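Local coordinates for protein NADH dehydrogenase, putative (Plasmodium falciparum, PDB 5JWC) that probably transfers electrons from NADH through bound FAD to ubiquinone, as a type II NADH dehydrogenase that is inhibited by RYL-552, at residues A[337-341]-A[342-346]. Residues are numbered along the deposited sequence; the frame is centred on the assembly and turned at random.
With FAD (flavin-adenine dinucleotide), chain C.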
loop_
_atom_site.group_PDB
_atom_site.type_symbol
_atom_site.label_atom_id
_atom_site.label_comp_id
_atom_site.label_asym_id
_atom_site.label_seq_id
_atom_site.Cartn_x
_atom_site.Cartn_y
_atom_site.Cartn_z
ATOM N N ILE A 337 23.689 -4.974 30.014
ATOM C CA ILE A 337 22.375 -4.780 29.414
ATOM C C ILE A 337 21.857 -3.353 29.669
ATOM O O ILE A 337 21.869 -2.877 30.808
ATOM C CB ILE A 337 21.368 -5.813 29.943
ATOM C CG1 ILE A 337 21.918 -7.232 29.733
ATOM C CG2 ILE A 337 19.985 -5.666 29.254
ATOM C CD1 ILE A 337 20.953 -8.315 30.122
ATOM N N TYR A 338 21.434 -2.673 28.599
ATOM C CA TYR A 338 20.863 -1.328 28.670
ATOM C C TYR A 338 19.428 -1.375 28.142
ATOM O O TYR A 338 19.060 -2.292 27.404
ATOM C CB TYR A 338 21.668 -0.321 27.839
ATOM C CG TYR A 338 23.065 -0.024 28.338
ATOM C CD1 TYR A 338 23.347 1.166 28.989
ATOM C CD2 TYR A 338 24.112 -0.928 28.127
ATOM C CE1 TYR A 338 24.614 1.457 29.432
ATOM C CE2 TYR A 338 25.405 -0.645 28.578
ATOM C CZ TYR A 338 25.638 0.549 29.232
ATOM O OH TYR A 338 26.880 0.871 29.691
ATOM N N ALA A 339 18.607 -0.409 28.533
ATOM C CA ALA A 339 17.263 -0.304 27.966
ATOM C C ALA A 339 16.930 1.156 27.751
ATOM O O ALA A 339 17.335 2.011 28.551
ATOM C CB ALA A 339 16.241 -0.963 28.852
ATOM N N ILE A 340 16.221 1.447 26.664
ATOM C CA ILE A 340 15.879 2.830 26.321
ATOM C C ILE A 340 14.455 2.886 25.788
ATOM O O ILE A 340 13.910 1.863 25.358
ATOM C CB ILE A 340 16.835 3.413 25.258
ATOM C CG1 ILE A 340 16.737 2.620 23.952
ATOM C CG2 ILE A 340 18.275 3.418 25.750
ATOM C CD1 ILE A 340 17.738 3.130 22.866
ATOM N N GLY A 341 13.840 4.065 25.803
ATOM C CA GLY A 341 12.504 4.189 25.230
ATOM C C GLY A 341 11.376 3.773 26.157
ATOM O O GLY A 341 11.521 3.805 27.382
ATOM N N ASP A 342 10.251 3.372 25.568
ATOM C CA ASP A 342 9.008 3.107 26.316
ATOM C C ASP A 342 9.028 1.856 27.194
ATOM O O ASP A 342 8.135 1.662 28.023
ATOM C CB ASP A 342 7.839 2.942 25.353
ATOM C CG ASP A 342 7.379 4.249 24.733
ATOM O OD1 ASP A 342 7.981 5.314 24.994
ATOM O OD2 ASP A 342 6.409 4.188 23.946
ATOM N N CYS A 343 10.000 0.970 26.991
ATOM C CA CYS A 343 9.998 -0.280 27.764
ATOM C C CYS A 343 10.630 -0.115 29.151
ATOM O O CYS A 343 10.661 -1.070 29.926
ATOM C CB CYS A 343 10.735 -1.405 27.013
ATOM S SG CYS A 343 12.547 -1.206 26.928
ATOM N N LYS A 344 11.129 1.080 29.464
ATOM C CA LYS A 344 11.895 1.283 30.693
ATOM C C LYS A 344 11.424 2.487 31.514
ATOM O O LYS A 344 10.761 3.393 30.991
ATOM C CB LYS A 344 13.390 1.433 30.371
ATOM C CG LYS A 344 13.745 2.705 29.604
ATOM C CD LYS A 344 14.178 3.849 30.513
ATOM C CE LYS A 344 14.482 5.121 29.718
ATOM N NZ LYS A 344 13.286 5.654 28.970
ATOM N N LYS A 345 11.810 2.484 32.789
ATOM C CA LYS A 345 11.749 3.663 33.654
ATOM C C LYS A 345 13.112 3.816 34.348
ATOM O O LYS A 345 13.757 2.818 34.673
ATOM C CB LYS A 345 10.641 3.521 34.704
ATOM C CG LYS A 345 9.202 3.758 34.196
ATOM C CD LYS A 345 9.040 5.060 33.402
ATOM C CE LYS A 345 7.667 5.127 32.677
ATOM N NZ LYS A 345 7.538 6.338 31.761
ATOM N N ILE A 346 13.563 5.051 34.543
ATOM C CA ILE A 346 14.839 5.308 35.200
ATOM C C ILE A 346 14.670 5.396 36.728
ATOM O O ILE A 346 13.791 6.106 37.220
ATOM C CB ILE A 346 15.482 6.618 34.683
ATOM C CG1 ILE A 346 15.713 6.543 33.163
ATOM C CG2 ILE A 346 16.799 6.914 35.426
ATOM C CD1 ILE A 346 16.420 7.751 32.602
HETATM P PA FAD C . 8.914 1.788 19.296
HETATM O O1A FAD C . 7.463 1.400 19.288
HETATM O O2A FAD C . 9.218 3.011 18.506
HETATM O O5B FAD C . 9.823 0.560 18.789
HETATM C C5B FAD C . 9.760 -0.713 19.391
HETATM C C4B FAD C . 10.411 -1.680 18.416
HETATM O O4B FAD C . 10.620 -2.920 19.060
HETATM C C3B FAD C . 9.513 -1.944 17.204
HETATM O O3B FAD C . 10.324 -2.003 16.051
HETATM C C2B FAD C . 8.975 -3.334 17.464
HETATM O O2B FAD C . 8.716 -4.007 16.254
HETATM C C1B FAD C . 10.166 -3.940 18.198
HETATM N N9A FAD C . 9.863 -5.111 19.025
HETATM C C8A FAD C . 8.726 -5.364 19.756
HETATM N N7A FAD C . 8.896 -6.558 20.378
HETATM C C5A FAD C . 10.110 -7.056 20.057
HETATM C C6A FAD C . 10.760 -8.226 20.420
HETATM N N6A FAD C . 10.205 -9.059 21.298
HETATM N N1A FAD C . 12.026 -8.463 19.933
HETATM C C2A FAD C . 12.632 -7.547 19.092
HETATM N N3A FAD C . 11.974 -6.386 18.732
HETATM C C4A FAD C . 10.729 -6.155 19.205
HETATM N N1 FAD C . 6.050 10.722 20.637
HETATM C C2 FAD C . 6.457 12.026 20.567
HETATM O O2 FAD C . 7.440 12.385 21.204
HETATM N N3 FAD C . 5.782 12.940 19.774
HETATM C C4 FAD C . 4.694 12.567 19.030
HETATM O O4 FAD C . 4.119 13.405 18.322
HETATM C C4X FAD C . 4.278 11.242 19.082
HETATM N N5 FAD C . 3.189 10.818 18.353
HETATM C C5X FAD C . 2.795 9.486 18.422
HETATM C C6 FAD C . 1.716 9.051 17.674
HETATM C C7 FAD C . 1.297 7.727 17.724
HETATM C C7M FAD C . 0.105 7.303 16.898
HETATM C C8 FAD C . 1.979 6.818 18.523
HETATM C C8M FAD C . 1.543 5.384 18.595
HETATM C C9 FAD C . 3.071 7.253 19.276
HETATM C C9A FAD C . 3.485 8.581 19.222
HETATM N N10 FAD C . 4.571 9.019 19.961
HETATM C C10 FAD C . 4.966 10.328 19.886
HETATM C "C1'" FAD C . 5.310 8.092 20.881
HETATM C "C2'" FAD C . 6.457 7.333 20.266
HETATM O "O2'" FAD C . 5.984 6.615 19.161
HETATM C "C3'" FAD C . 6.938 6.330 21.299
HETATM O "O3'" FAD C . 7.242 6.969 22.518
HETATM C "C4'" FAD C . 8.170 5.664 20.712
HETATM O "O4'" FAD C . 7.705 4.799 19.708
HETATM C "C5'" FAD C . 8.977 4.891 21.743
HETATM O "O5'" FAD C . 10.125 4.392 21.088
HETATM P P FAD C . 10.605 2.880 21.365
HETATM O O1P FAD C . 11.902 2.633 20.628
HETATM O O2P FAD C . 10.681 2.717 22.858
HETATM O O3P FAD C . 9.387 1.954 20.830
#
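Lys344 curls back over the turn so that its NZ reaches the carbonyl O of Gly341 at 3.0 Å, tilted 23° from the carbonyl plane. Its chi1 of 67° sets CG between the backbone N and the carbonyl carbon, 3.3 Å from Gly341 O, and bends at chi2 and chi4 then carry NZ back to that oxygen. A weak backbone bond, Lys344 N to Gly341 O at 3.5 Å, closes the turn. Lys344 CB meets Ala339 CB at 4.0 Å, and Cys343 SG lies 3.7 Å from Ile340 O, beside the Ala339 methyl. Gly341-Asp342 is the Gly-Asp pair that follows a strand of the FAD domain in the two-dinucleotide-binding-domain flavoproteins, here strand 337-339, an outermost strand of its sheet. At this pair the turn meets the cofactor: Asp342 N gives a nearly straight bond (163°) to FAD O2P at 2.8 Å, while the ribityl O3' donates to Asp342 OD1 at 3.1 Å. A side chain on Gly341 would run into FAD O2P, which lies 3.3 Å from Gly341 CA, and, at these backbone angles, into the preceding carbonyl O. Further out, Glu430 of helix 424-440 ties the Lys344 ammonium, through OE2, to the Gly341 amide, through OE1. Pro422 packs against Asp342.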